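Local coordinates for protein helix-turn-helix transcriptional regulator (Pseudomonas aeruginosa, PDB 5XHX) that probably acts as a DNA-binding LuxR-type transcriptional regulator, present here as its N-terminal ligand-binding domain without the helix-turn-helix part, at residues D43-A47 with S59-E63; S53-I57 with Y77-Y82; V124-V129 with L145-F151. The contacts are given in a common frame with arbitrary orientation. Numbering follows the deposited sequence.

Contact 1. Residues D43-A47 with S59-E63; sequences DNWAA and SFMEE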
loop_
_atom_site.group_PDB
_atom_site.type_symbol
_atom_site.label_atom_id
_atom_site.label_comp_id
_atom_site.label_asym_id
_atom_site.label_seq_id
_atom_site.Cartn_x
_atom_site.Cartn_y
_atom_site.Cartn_z
ATOM N N ASP A 43 17.086 -13.825 7.911
ATOM C CA ASP A 43 16.860 -15.099 8.582
ATOM C C ASP A 43 15.893 -14.998 9.748
ATOM O O ASP A 43 15.357 -16.022 10.176
ATOM C CB ASP A 43 18.182 -15.671 9.093
ATOM C CG ASP A 43 19.144 -15.978 7.971
ATOM O OD1 ASP A 43 18.677 -16.469 6.926
ATOM O OD2 ASP A 43 20.352 -15.709 8.129
ATOM N N ASN A 44 15.681 -13.802 10.285
ATOM C CA ASN A 44 14.720 -13.594 11.357
ATOM C C ASN A 44 14.215 -12.162 11.223
ATOM O O ASN A 44 14.782 -11.350 10.486
ATOM C CB ASN A 44 15.355 -13.865 12.734
ATOM C CG ASN A 44 14.349 -14.415 13.760
ATOM O OD1 ASN A 44 13.173 -14.027 13.773
ATOM N ND2 ASN A 44 14.818 -15.319 14.636
ATOM N N TRP A 45 13.128 -11.861 11.925
ATOM C CA TRP A 45 12.560 -10.523 11.842
ATOM C C TRP A 45 11.649 -10.309 13.033
ATOM O O TRP A 45 11.159 -11.264 13.644
ATOM C CB TRP A 45 11.801 -10.310 10.527
ATOM C CG TRP A 45 10.770 -11.356 10.268
ATOM C CD1 TRP A 45 10.927 -12.509 9.547
ATOM C CD2 TRP A 45 9.424 -11.358 10.742
ATOM N NE1 TRP A 45 9.750 -13.228 9.551
ATOM C CE2 TRP A 45 8.819 -12.545 10.283
ATOM C CE3 TRP A 45 8.674 -10.476 11.525
ATOM C CZ2 TRP A 45 7.498 -12.862 10.564
ATOM C CZ3 TRP A 45 7.368 -10.801 11.817
ATOM C CH2 TRP A 45 6.792 -11.981 11.333
ATOM N N ALA A 46 11.436 -9.035 13.359
ATOM C CA ALA A 46 10.481 -8.650 14.382
ATOM C C ALA A 46 9.947 -7.267 14.034
ATOM O O ALA A 46 10.672 -6.434 13.489
ATOM C CB ALA A 46 11.125 -8.655 15.774
ATOM N N ALA A 47 8.669 -7.036 14.324
ATOM C CA ALA A 47 8.088 -5.703 14.256
ATOM C C ALA A 47 7.661 -5.280 15.656
ATOM O O ALA A 47 6.989 -6.042 16.359
ATOM C CB ALA A 47 6.895 -5.659 13.292
ATOM N N SER A 59 4.735 -8.370 16.047
ATOM C CA SER A 59 4.816 -9.654 15.371
ATOM C C SER A 59 6.286 -10.016 15.273
ATOM O O SER A 59 7.144 -9.130 15.238
ATOM C CB SER A 59 4.160 -9.587 13.975
ATOM O OG SER A 59 4.178 -10.839 13.313
ATOM N N PHE A 60 6.576 -11.316 15.265
ATOM C CA PHE A 60 7.951 -11.738 15.056
ATOM C C PHE A 60 7.953 -13.162 14.523
ATOM O O PHE A 60 6.974 -13.898 14.660
ATOM C CB PHE A 60 8.808 -11.583 16.329
ATOM C CG PHE A 60 8.396 -12.464 17.475
ATOM C CD1 PHE A 60 7.279 -12.159 18.239
ATOM C CD2 PHE A 60 9.155 -13.571 17.817
ATOM C CE1 PHE A 60 6.910 -12.967 19.314
ATOM C CE2 PHE A 60 8.797 -14.381 18.887
ATOM C CZ PHE A 60 7.679 -14.080 19.636
ATOM N N MET A 61 9.063 -13.525 13.880
ATOM C CA MET A 61 9.104 -14.748 13.082
ATOM C C MET A 61 8.766 -15.981 13.915
ATOM O O MET A 61 7.998 -16.845 13.479
ATOM C CB MET A 61 10.474 -14.909 12.432
ATOM C CG MET A 61 10.547 -16.110 11.488
ATOM S SD MET A 61 12.164 -16.400 10.777
ATOM C CE MET A 61 13.027 -17.219 12.123
ATOM N N GLU A 62 9.327 -16.079 15.120
ATOM C CA GLU A 62 9.153 -17.252 15.967
ATOM C C GLU A 62 7.922 -17.166 16.865
ATOM O O GLU A 62 7.840 -17.907 17.851
ATOM C CB GLU A 62 10.404 -17.472 16.823
ATOM C CG GLU A 62 11.629 -17.904 16.044
ATOM C CD GLU A 62 12.856 -18.075 16.928
ATOM O OE1 GLU A 62 13.920 -17.503 16.593
ATOM O OE2 GLU A 62 12.753 -18.769 17.966
ATOM N N GLU A 63 6.967 -16.291 16.550
ATOM C CA GLU A 63 5.847 -16.060 17.453
ATOM C C GLU A 63 5.011 -17.327 17.617
ATOM O O GLU A 63 4.931 -18.169 16.720
ATOM C CB GLU A 63 4.975 -14.900 16.953
ATOM C CG GLU A 63 4.228 -15.167 15.651
ATOM C CD GLU A 63 3.732 -13.889 14.995
ATOM O OE1 GLU A 63 3.366 -13.938 13.809
ATOM O OE2 GLU A 63 3.725 -12.831 15.662
HETATM O O HOH W 1 11.600 -14.603 15.881
#

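Contact 2. Residues S53-I57 with Y77-Y82; sequences SSPLI and YITGLY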
loop_
_atom_site.group_PDB
_atom_site.type_symbol
_atom_site.label_atom_id
_atom_site.label_comp_id
_atom_site.label_asym_id
_atom_site.label_seq_id
_atom_site.Cartn_x
_atom_site.Cartn_y
_atom_site.Cartn_z
ATOM N N SER A 53 8.174 3.567 27.520
ATOM C CA SER A 53 7.878 2.405 28.353
ATOM C C SER A 53 8.320 1.106 27.676
ATOM O O SER A 53 9.169 1.131 26.779
ATOM C CB SER A 53 6.387 2.369 28.713
ATOM O OG SER A 53 5.564 2.375 27.556
ATOM N N SER A 54 7.777 -0.028 28.117
ATOM C CA SER A 54 8.182 -1.322 27.575
ATOM C C SER A 54 7.913 -1.376 26.074
ATOM O O SER A 54 6.913 -0.813 25.611
ATOM C CB SER A 54 7.414 -2.465 28.249
ATOM O OG SER A 54 7.959 -2.777 29.520
ATOM N N PRO A 55 8.759 -2.065 25.301
ATOM C CA PRO A 55 8.471 -2.275 23.872
ATOM C C PRO A 55 7.212 -3.095 23.682
ATOM O O PRO A 55 6.964 -4.064 24.404
ATOM C CB PRO A 55 9.690 -3.057 23.362
ATOM C CG PRO A 55 10.756 -2.867 24.400
ATOM C CD PRO A 55 10.038 -2.666 25.707
ATOM N N LEU A 56 6.434 -2.722 22.672
ATOM C CA LEU A 56 5.260 -3.479 22.258
ATOM C C LEU A 56 5.634 -4.298 21.025
ATOM O O LEU A 56 5.902 -3.739 19.952
ATOM C CB LEU A 56 4.092 -2.538 21.978
ATOM C CG LEU A 56 2.791 -3.161 21.476
ATOM C CD1 LEU A 56 2.291 -4.246 22.436
ATOM C CD2 LEU A 56 1.734 -2.073 21.307
ATOM N N ILE A 57 5.664 -5.615 21.179
ATOM C CA ILE A 57 5.994 -6.518 20.086
ATOM C C ILE A 57 4.724 -6.771 19.286
ATOM O O ILE A 57 3.767 -7.362 19.797
ATOM C CB ILE A 57 6.580 -7.837 20.609
ATOM C CG1 ILE A 57 7.752 -7.568 21.560
ATOM C CG2 ILE A 57 6.984 -8.742 19.442
ATOM C CD1 ILE A 57 9.007 -7.125 20.873
ATOM N N TYR A 77 13.340 -9.530 27.439
ATOM C CA TYR A 77 13.554 -8.403 26.543
ATOM C C TYR A 77 12.601 -7.269 26.889
ATOM O O TYR A 77 13.023 -6.133 27.129
ATOM C CB TYR A 77 13.376 -8.848 25.078
ATOM C CG TYR A 77 13.657 -7.731 24.105
ATOM C CD1 TYR A 77 14.954 -7.420 23.735
ATOM C CD2 TYR A 77 12.633 -6.980 23.578
ATOM C CE1 TYR A 77 15.223 -6.398 22.857
ATOM C CE2 TYR A 77 12.891 -5.938 22.689
ATOM C CZ TYR A 77 14.181 -5.653 22.336
ATOM O OH TYR A 77 14.450 -4.618 21.469
ATOM N N ILE A 78 11.309 -7.579 26.966
ATOM C CA ILE A 78 10.292 -6.553 27.170
ATOM C C ILE A 78 10.463 -5.844 28.517
ATOM O O ILE A 78 10.261 -4.624 28.618
ATOM C CB ILE A 78 8.898 -7.179 27.017
ATOM C CG1 ILE A 78 8.671 -7.574 25.547
ATOM C CG2 ILE A 78 7.804 -6.237 27.496
ATOM C CD1 ILE A 78 7.341 -8.278 25.315
ATOM N N THR A 79 10.843 -6.579 29.571
ATOM C CA THR A 79 10.883 -5.968 30.905
ATOM C C THR A 79 12.248 -5.395 31.257
ATOM O O THR A 79 12.437 -4.939 32.392
ATOM C CB THR A 79 10.469 -6.971 31.998
ATOM O OG1 THR A 79 11.414 -8.050 32.032
ATOM C CG2 THR A 79 9.087 -7.511 31.733
ATOM N N GLY A 80 13.203 -5.376 30.329
ATOM C CA GLY A 80 14.451 -4.721 30.670
ATOM C C GLY A 80 15.618 -4.865 29.724
ATOM O O GLY A 80 16.372 -3.910 29.532
ATOM N N LEU A 81 15.808 -6.049 29.140
ATOM C CA LEU A 81 16.969 -6.242 28.274
ATOM C C LEU A 81 16.932 -5.339 27.039
ATOM O O LEU A 81 17.985 -5.003 26.497
ATOM C CB LEU A 81 17.075 -7.705 27.836
ATOM C CG LEU A 81 17.623 -8.694 28.859
ATOM C CD1 LEU A 81 17.595 -10.102 28.262
ATOM C CD2 LEU A 81 19.041 -8.299 29.263
ATOM N N TYR A 82 15.746 -4.917 26.595
ATOM C CA TYR A 82 15.668 -3.996 25.456
ATOM C C TYR A 82 16.423 -2.704 25.706
ATOM O O TYR A 82 16.783 -2.009 24.745
ATOM C CB TYR A 82 14.215 -3.646 25.138
ATOM C CG TYR A 82 13.647 -2.575 26.053
ATOM C CD1 TYR A 82 13.052 -2.917 27.261
ATOM C CD2 TYR A 82 13.700 -1.222 25.709
ATOM C CE1 TYR A 82 12.525 -1.945 28.104
ATOM C CE2 TYR A 82 13.184 -0.236 26.560
ATOM C CZ TYR A 82 12.588 -0.606 27.747
ATOM O OH TYR A 82 12.044 0.354 28.592
HETATM O O HOH W 2 11.678 2.767 27.496
#

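Contact 3. Residues V124-V129 with L145-F151; sequences VVTDEV and LGSESRF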
loop_
_atom_site.group_PDB
_atom_site.type_symbol
_atom_site.label_atom_id
_atom_site.label_comp_id
_atom_site.label_asym_id
_atom_site.label_seq_id
_atom_site.Cartn_x
_atom_site.Cartn_y
_atom_site.Cartn_z
ATOM N N VAL A 124 18.823 -12.969 16.791
ATOM C CA VAL A 124 19.412 -12.172 15.720
ATOM C C VAL A 124 20.623 -12.873 15.111
ATOM O O VAL A 124 20.765 -12.944 13.883
ATOM C CB VAL A 124 19.793 -10.761 16.223
ATOM C CG1 VAL A 124 20.314 -9.915 15.078
ATOM C CG2 VAL A 124 18.584 -10.097 16.879
ATOM N N VAL A 125 21.509 -13.400 15.962
ATOM C CA VAL A 125 22.613 -14.299 15.630
ATOM C C VAL A 125 23.831 -13.520 15.147
ATOM O O VAL A 125 24.854 -13.496 15.837
ATOM C CB VAL A 125 22.202 -15.385 14.613
ATOM C CG1 VAL A 125 23.352 -16.374 14.406
ATOM C CG2 VAL A 125 20.955 -16.117 15.091
ATOM N N THR A 126 23.759 -12.878 13.972
ATOM C CA THR A 126 24.977 -12.240 13.469
ATOM C C THR A 126 24.843 -10.756 13.130
ATOM O O THR A 126 25.597 -9.940 13.669
ATOM C CB THR A 126 25.504 -12.988 12.235
ATOM O OG1 THR A 126 25.895 -14.315 12.611
ATOM C CG2 THR A 126 26.704 -12.274 11.657
ATOM N N ASP A 127 23.932 -10.390 12.220
ATOM C CA ASP A 127 23.808 -9.005 11.776
ATOM C C ASP A 127 22.350 -8.579 11.828
ATOM O O ASP A 127 21.439 -9.406 11.865
ATOM C CB ASP A 127 24.366 -8.811 10.348
ATOM C CG ASP A 127 24.786 -7.368 10.062
ATOM O OD1 ASP A 127 24.705 -6.490 10.965
ATOM O OD2 ASP A 127 25.215 -7.112 8.925
ATOM N N GLU A 128 22.134 -7.267 11.821
ATOM C CA GLU A 128 20.784 -6.746 11.939
ATOM C C GLU A 128 20.687 -5.420 11.202
ATOM O O GLU A 128 21.625 -4.619 11.234
ATOM C CB GLU A 128 20.387 -6.542 13.412
ATOM C CG GLU A 128 18.889 -6.417 13.636
ATOM C CD GLU A 128 18.513 -6.213 15.109
ATOM O OE1 GLU A 128 17.357 -5.786 15.392
ATOM O OE2 GLU A 128 19.379 -6.461 15.976
ATOM N N VAL A 129 19.534 -5.181 10.572
ATOM C CA VAL A 129 19.159 -3.835 10.159
ATOM C C VAL A 129 17.762 -3.582 10.682
ATOM O O VAL A 129 17.016 -4.505 10.990
ATOM C CB VAL A 129 19.184 -3.612 8.627
ATOM C CG1 VAL A 129 20.555 -3.880 8.067
ATOM C CG2 VAL A 129 18.113 -4.492 7.946
ATOM N N LEU A 145 15.298 -6.662 10.829
ATOM C CA LEU A 145 15.601 -7.789 9.957
ATOM C C LEU A 145 16.960 -8.318 10.382
ATOM O O LEU A 145 17.955 -7.583 10.330
ATOM C CB LEU A 145 15.627 -7.374 8.480
ATOM C CG LEU A 145 14.425 -6.605 7.930
ATOM C CD1 LEU A 145 14.739 -6.115 6.507
ATOM C CD2 LEU A 145 13.175 -7.453 7.936
ATOM N N GLY A 146 17.001 -9.569 10.823
ATOM C CA GLY A 146 18.253 -10.149 11.283
ATOM C C GLY A 146 18.811 -11.157 10.300
ATOM O O GLY A 146 18.059 -11.714 9.495
ATOM N N SER A 147 20.125 -11.389 10.339
ATOM C CA SER A 147 20.769 -12.385 9.494
ATOM C C SER A 147 21.770 -13.179 10.319
ATOM O O SER A 147 22.435 -12.627 11.201
ATOM C CB SER A 147 21.498 -11.743 8.310
ATOM O OG SER A 147 21.988 -12.718 7.395
ATOM N N GLU A 148 21.880 -14.475 10.015
ATOM C CA GLU A 148 22.998 -15.272 10.510
ATOM C C GLU A 148 24.294 -14.990 9.752
ATOM O O GLU A 148 25.372 -15.314 10.258
ATOM C CB GLU A 148 22.636 -16.764 10.461
ATOM C CG GLU A 148 21.524 -17.125 11.465
ATOM C CD GLU A 148 20.864 -18.479 11.217
ATOM O OE1 GLU A 148 21.426 -19.309 10.471
ATOM O OE2 GLU A 148 19.766 -18.707 11.772
ATOM N N SER A 149 24.226 -14.358 8.580
ATOM C CA SER A 149 25.416 -13.820 7.932
ATOM C C SER A 149 25.403 -12.288 8.032
ATOM O O SER A 149 24.696 -11.716 8.872
ATOM C CB SER A 149 25.499 -14.338 6.487
ATOM O OG SER A 149 24.218 -14.454 5.899
ATOM N N ARG A 150 26.197 -11.625 7.199
ATOM C CA ARG A 150 26.311 -10.173 7.239
ATOM C C ARG A 150 25.532 -9.545 6.092
ATOM O O ARG A 150 25.469 -10.096 4.990
ATOM C CB ARG A 150 27.776 -9.735 7.177
ATOM C CG ARG A 150 28.556 -10.073 8.441
ATOM C CD ARG A 150 30.065 -10.068 8.229
ATOM N NE ARG A 150 30.505 -11.100 7.285
ATOM C CZ ARG A 150 30.357 -12.417 7.457
ATOM N NH1 ARG A 150 29.795 -12.904 8.561
ATOM N NH2 ARG A 150 30.786 -13.252 6.519
ATOM N N PHE A 151 24.917 -8.400 6.370
ATOM C CA PHE A 151 24.356 -7.566 5.317
ATOM C C PHE A 151 25.481 -6.721 4.750
ATOM O O PHE A 151 26.101 -5.947 5.487
ATOM C CB PHE A 151 23.240 -6.668 5.859
ATOM C CG PHE A 151 22.031 -7.416 6.343
ATOM C CD1 PHE A 151 21.199 -8.077 5.451
ATOM C CD2 PHE A 151 21.709 -7.435 7.685
ATOM C CE1 PHE A 151 20.080 -8.748 5.894
ATOM C CE2 PHE A 151 20.584 -8.102 8.139
ATOM C CZ PHE A 151 19.767 -8.752 7.244
#

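Contact 1. Residues D43-A47 with S59-E63
Backbone hydrogen bonds hold the two antiparallel segments together. Ala47 N donates to Ser59 O at 2.7 Å and Ser59 N returns a longer bond to Ala47 O at 3.3 Å, while one step beyond the non-hydrogen-bonded pair Ala46–Phe60, Met61 N reaches Trp45 O at 3.1 Å. There segment 59-63 leaves the sheet in a type I turn, Phe60 to Glu63, closed by Glu63 N to Phe60 O at 3.0 Å. The turn brings Glu62 back to the first segment: Asn44 ND2 donates to Glu62 OE1 at 3.1 Å, and a water links Asn44 OD1 (2.7 Å) to Glu62 N (2.8 Å). Packing differs on the two faces. On that of Ala46 and Phe60, the two CB atoms meet at 3.8 Å. The buried indole of Trp45 takes Met61 CB over its five-membered ring, a CH-pi contact 3.6 Å from the centroid, with Met61 SD oblique at 4.8 Å, a Met-aromatic contact. Ser59 OG lies at the ring edge, 3.5 Å from Trp45 CH2, and helix 28-36 packs on the indole through Arg30 and Ala33. This is the open end of an antiparallel beta hairpin, strands 44-50 and 56-60, at one side of the domain's sheet.

Contact 2. Residues S53-I57 with Y77-Y82
Pro55 is the bump of this contact, and the hollow it enters is formed by Tyr77, Ile78 and Tyr82, near the C-terminal part of helix 72-81. The CG-CD edge of its ring is pressed on one face of Tyr82: Pro55 CD sits 3.5 Å from the ring centroid, only 15° off the normal, a CH-pi contact, and Pro55 CG comes within 3.3 Å of Tyr82 CG. Pro55 CG also approaches Tyr77 CE2 at 4.1 Å. A wider, pi-type turn at 77-81, with Tyr82 N bonded to Tyr77 O at 3.0 Å, carries Tyr82 round to this position. Farther along, in strand 56-60, Ile57 points toward the helix and packs its CG1 against Ile78 CD1 at 3.8 Å, with its CD1 4.4 Å from Tyr77 CE2. Ile78 thus reaches Ile57 with its CD1 and Ser54 with its CG2, 3.9 Å from Ser54 CB. Polar contacts lie beside this apolar fit: Ser54 OG donates to Ile78 O at 3.1 Å, and a water joins Ser53 O (3.1 Å) to Tyr82 OH (2.7 Å). Leu48 and Phe50 of strand 44-50 continue the apolar surface behind Pro55, Ile57 and Tyr77. Tyr77 stacks on Tyr119 and bonds Asp85 through its hydroxyl, while Tyr88 meets Tyr82 edge-to-face, so the side chains that receive Pro55 are themselves held by helices 114-123 and 86-92, and the start of strand 56-60 packs on helix 72-81.

Contact 3. Residues V124-V129 with L145-F151
An antiparallel strand pairing, buried for the most part, joins the open end of the hairpin formed by strands 127-134 and 140-147. The axes of 127-129 and 145-147 approach to 4.6 Å at 162°. Val129 and Leu145 form one hydrogen-bonded pair, N to O at 2.9 Å from Val129 to Leu145 and 2.8 Å in return; Asp127 and Ser147 form another, at 2.9 Å from Asp127 N to Ser147 O and 2.8 Å from Ser147 N to Asp127 O. Between them, Glu128 faces Gly146, where a CB would sit tightly against Val124 CG1. Ser147 O also receives a weak bond from Thr126 N at 3.1 Å, so Thr126 and Asp127 together oppose one residue in a classic beta bulge. Beyond it, Thr126 OG1 donates to Glu148 O at 2.6 Å, and an ST turn, Ser149 N to Ser147 OG at 3.0 Å, bends segment 145-151; Ser147 OG also hydrogen-bonds Pro41 O. Val129 CG1 packs on Phe151 CD2 and its CG2 on Leu145 CB, both at 3.8 Å, beside Ile156 and Phe159 of helix 153-173. The bend lets Asp127 OD2 accept from Phe151 N at 2.9 Å while also bonding His101 NE2. One buried carboxylate oxygen thus serves both the backbone of the segment leaving the sheet and the imidazole of His101 in the neighbouring strand 98-101.

In the fold
From the N terminus, strand 44-50 runs out and strand 56-60 returns; contact 1 closes this hairpin at its open end. Contact 2 crosses contact 1 along the chain: it starts within the hairpin at 53-57 and closes a longer loop with 77-82, binding helix 72-81 to the edge strand that both contacts share. Contact 3 follows in series, closing the hairpin of strands 127-134 and 140-147. The two hairpins become one sheet because strand 140-147 lies next to 44-50: Asp43 bonds both Gly146 and Glu148, and Trp45 packs on Leu145. Contacts 2 and 3, with centres about 20 Å apart, do not touch; the sheet connects them.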